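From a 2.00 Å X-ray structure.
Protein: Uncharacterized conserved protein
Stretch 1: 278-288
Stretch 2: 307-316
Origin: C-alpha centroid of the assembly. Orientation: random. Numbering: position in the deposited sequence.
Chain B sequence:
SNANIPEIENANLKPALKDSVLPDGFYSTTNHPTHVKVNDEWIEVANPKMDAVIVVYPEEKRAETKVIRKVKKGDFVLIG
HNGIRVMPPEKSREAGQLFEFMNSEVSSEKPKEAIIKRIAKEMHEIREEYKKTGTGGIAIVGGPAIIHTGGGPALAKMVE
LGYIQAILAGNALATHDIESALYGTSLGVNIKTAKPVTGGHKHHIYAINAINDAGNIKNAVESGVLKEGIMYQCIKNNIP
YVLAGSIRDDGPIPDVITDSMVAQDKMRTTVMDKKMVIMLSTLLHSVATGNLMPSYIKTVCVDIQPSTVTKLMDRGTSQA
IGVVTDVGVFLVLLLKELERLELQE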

# COMPACT_ATOMS: atom_id res chain seq x y z
N ILE B 278 -21.83 2.39 5.34
CA ILE B 278 -20.82 1.55 4.70
C ILE B 278 -20.08 2.39 3.65
O ILE B 278 -20.70 2.93 2.74
N MSE B 279 -18.77 2.51 3.82
CA MSE B 279 -17.96 3.36 2.96
C MSE B 279 -17.21 2.46 2.01
O MSE B 279 -16.55 1.52 2.48
N LEU B 280 -17.32 2.71 0.69
CA LEU B 280 -16.80 1.77 -0.32
C LEU B 280 -15.79 2.47 -1.25
O LEU B 280 -16.18 3.26 -2.11
N SER B 281 -14.50 2.19 -1.05
CA SER B 281 -13.47 2.66 -1.97
C SER B 281 -13.47 4.17 -2.26
O SER B 281 -13.53 4.61 -3.42
N THR B 282 -13.38 4.98 -1.20
CA THR B 282 -13.29 6.41 -1.39
C THR B 282 -12.66 7.02 -0.15
O THR B 282 -13.24 7.01 0.91
N LEU B 283 -11.45 7.50 -0.30
CA LEU B 283 -10.76 8.19 0.78
C LEU B 283 -11.48 9.49 1.12
O LEU B 283 -11.79 9.73 2.28
N LEU B 284 -11.73 10.31 0.10
CA LEU B 284 -12.33 11.62 0.27
C LEU B 284 -13.65 11.55 1.03
O LEU B 284 -13.85 12.24 2.06
N HIS B 285 -14.57 10.73 0.53
CA HIS B 285 -15.88 10.62 1.13
C HIS B 285 -15.91 9.84 2.43
O HIS B 285 -16.77 10.13 3.28
N SER B 286 -15.03 8.87 2.62
CA SER B 286 -14.96 8.15 3.91
C SER B 286 -14.64 9.15 5.04
O SER B 286 -15.33 9.21 6.06
N VAL B 287 -13.58 9.90 4.83
CA VAL B 287 -13.13 10.89 5.83
C VAL B 287 -14.14 12.03 5.98
O VAL B 287 -14.45 12.45 7.11
N ALA B 288 -14.66 12.54 4.85
CA ALA B 288 -15.66 13.62 4.91
C ALA B 288 -16.87 13.16 5.70
O ALA B 288 -17.38 13.90 6.54
N SER B 307 -3.94 1.96 3.98
CA SER B 307 -3.69 3.35 4.38
C SER B 307 -4.96 4.22 4.38
O SER B 307 -5.10 5.15 5.21
N THR B 308 -5.93 3.89 3.52
CA THR B 308 -7.21 4.61 3.53
C THR B 308 -7.99 4.45 4.83
O THR B 308 -8.50 5.44 5.39
N VAL B 309 -8.10 3.21 5.32
CA VAL B 309 -8.81 2.95 6.55
C VAL B 309 -8.04 3.58 7.70
O VAL B 309 -8.62 4.17 8.61
N THR B 310 -6.71 3.47 7.67
CA THR B 310 -5.91 4.06 8.75
C THR B 310 -6.06 5.60 8.79
O THR B 310 -6.09 6.21 9.88
N LYS B 311 -6.09 6.24 7.61
CA LYS B 311 -6.28 7.71 7.53
C LYS B 311 -7.60 8.10 8.18
O LYS B 311 -7.69 9.13 8.92
N LEU B 312 -8.62 7.31 7.90
CA LEU B 312 -9.93 7.55 8.47
C LEU B 312 -9.91 7.50 9.99
O LEU B 312 -10.42 8.39 10.66
N MSE B 313 -9.34 6.43 10.53
CA MSE B 313 -9.27 6.26 11.98
C MSE B 313 -8.35 7.28 12.65
O MSE B 313 -8.67 7.79 13.73
N ASP B 314 -7.25 7.62 11.98
CA ASP B 314 -6.35 8.69 12.44
C ASP B 314 -7.01 10.08 12.54
O ASP B 314 -6.53 10.94 13.29
N ARG B 315 -8.07 10.31 11.77
CA ARG B 315 -8.77 11.59 11.78
C ARG B 315 -10.05 11.56 12.65
O ARG B 315 -10.96 12.41 12.51
N GLY B 316 -10.15 10.58 13.54
CA GLY B 316 -11.18 10.63 14.58
C GLY B 316 -12.25 9.56 14.54
O GLY B 316 -12.89 9.31 15.56

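Helix 307-314 runs beside helix 283-288 at 24° between their N-to-C directions, with axes 9.4 Å apart at closest approach. No hydrogen bond crosses between the stretches, so the contact rests on van der Waals packing.

S307 (chi1 p) makes no contact with stretch 1. T308 makes the first one. Its CB points sideways and chi1 is m. Its methyl CG2 lies 3.8 Å from L283 CA and 3.8 Å from L283 CD1. L283 (t, p) also sets out sideways, but its end comes nearer to stretch 2. V309 (t) points away, and T310 (m) is out of reach.

K311 points toward stretch 1 with chi1 m and the rest of the chain extended, all t. K311 CD is 3.9 Å from L283 CD2, and K311 NZ lies almost as close to the same methyl, at 4.0 Å. L283 therefore touches both T308 and K311, one helical turn apart.

L312 has the largest area covered by the other stretch. Its CB points sideways, but the t, p rotamer brings its end nearer. L312 CD1 lies 3.4 Å from the backbone atom S286 O and 3.9 Å from V287 CA. L312 CD2 meets SE of selenomethionine M279 (m, t, t) at 3.8 Å. That side chain reaches in from the strand preceding the helix. S286 (m) points toward stretch 2, yet its hydroxyl stays within its own stretch: S286 OG donates to T282 O at 2.7 Å.

Selenomethionine M313 and D314 do not reach stretch 1. R315, just past the helix, points toward it with chi1 m, chi2 t and chi3 t. R315 CD packs on V287 CG1 at 3.9 Å, while V287 keeps chi1 t. The guanidinium turns back: R315 NH1 donates to K311 O at 3.2 Å, and has further partners elsewhere in the structure. G316 adds no side chain.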

# COMPACT_ATOMS: atom_id res chain seq x y z
CB ILE B 278 -21.42 0.31 4.00
CG1 ILE B 278 -22.20 -0.53 5.01
CG2 ILE B 278 -20.27 -0.52 3.36
CD1 ILE B 278 -22.93 -1.74 4.43
CB MSE B 279 -16.94 4.14 3.80
CG MSE B 279 -17.60 5.07 4.80
SE MSE B 279 -16.35 5.36 6.29
CE MSE B 279 -17.50 6.73 7.17
CB LEU B 280 -17.94 1.20 -1.18
CG LEU B 280 -19.09 0.45 -0.46
CD1 LEU B 280 -20.31 0.21 -1.36
CD2 LEU B 280 -18.50 -0.86 0.04
CB SER B 281 -13.59 1.89 -3.31
OG SER B 281 -12.36 1.96 -3.98
CB THR B 282 -14.66 7.10 -1.71
OG1 THR B 282 -14.47 8.52 -1.65
CG2 THR B 282 -15.79 6.66 -0.76
CB LEU B 283 -9.32 8.49 0.37
CG LEU B 283 -8.49 9.27 1.42
CD1 LEU B 283 -8.56 8.61 2.76
CD2 LEU B 283 -7.04 9.29 0.89
CB LEU B 284 -12.57 12.29 -1.11
CG LEU B 284 -13.38 13.63 -1.07
CD1 LEU B 284 -12.65 14.66 -0.29
CD2 LEU B 284 -13.75 14.15 -2.50
CB HIS B 285 -16.92 10.04 0.16
CG HIS B 285 -17.45 11.04 -0.81
ND1 HIS B 285 -16.76 11.43 -1.93
CD2 HIS B 285 -18.63 11.71 -0.84
CE1 HIS B 285 -17.47 12.32 -2.60
NE2 HIS B 285 -18.61 12.50 -1.96
CB SER B 286 -13.88 7.05 3.89
OG SER B 286 -14.32 5.95 3.10
CB VAL B 287 -11.72 11.44 5.49
CG1 VAL B 287 -11.34 12.60 6.45
CG2 VAL B 287 -10.68 10.29 5.58
CB ALA B 288 -16.08 14.04 3.50
CB SER B 307 -2.56 3.96 3.52
OG SER B 307 -3.04 4.14 2.22
CB THR B 308 -8.08 4.27 2.26
OG1 THR B 308 -7.40 4.80 1.13
CG2 THR B 308 -9.49 4.92 2.32
CB VAL B 309 -8.95 1.45 6.82
CG1 VAL B 309 -9.85 1.23 8.03
CG2 VAL B 309 -9.52 0.71 5.58
CB THR B 310 -4.42 3.65 8.60
OG1 THR B 310 -4.31 2.23 8.82
CG2 THR B 310 -3.60 4.34 9.67
CB LYS B 311 -6.27 8.17 6.09
CG LYS B 311 -4.84 8.31 5.55
CD LYS B 311 -4.84 8.51 4.04
CE LYS B 311 -3.41 8.69 3.53
NZ LYS B 311 -3.39 8.32 2.10
CB LEU B 312 -10.97 6.57 7.91
CG LEU B 312 -12.34 6.52 8.60
CD1 LEU B 312 -13.12 7.76 8.14
CD2 LEU B 312 -13.06 5.26 8.14
CB MSE B 313 -8.88 4.84 12.35
CG MSE B 313 -9.88 3.83 11.78
SE MSE B 313 -9.30 2.04 12.26
CE MSE B 313 -9.98 1.97 14.13
CB ASP B 314 -5.08 8.77 11.58
CG ASP B 314 -3.97 7.88 12.11
OD1 ASP B 314 -4.05 7.41 13.27
OD2 ASP B 314 -2.99 7.68 11.38
CB ARG B 315 -9.04 12.04 10.36
CG ARG B 315 -7.76 12.52 9.68
CD ARG B 315 -7.86 12.45 8.21
NE ARG B 315 -6.66 13.02 7.57
CZ ARG B 315 -5.51 12.37 7.39
NH1 ARG B 315 -5.41 11.11 7.79
NH2 ARG B 315 -4.48 12.98 6.76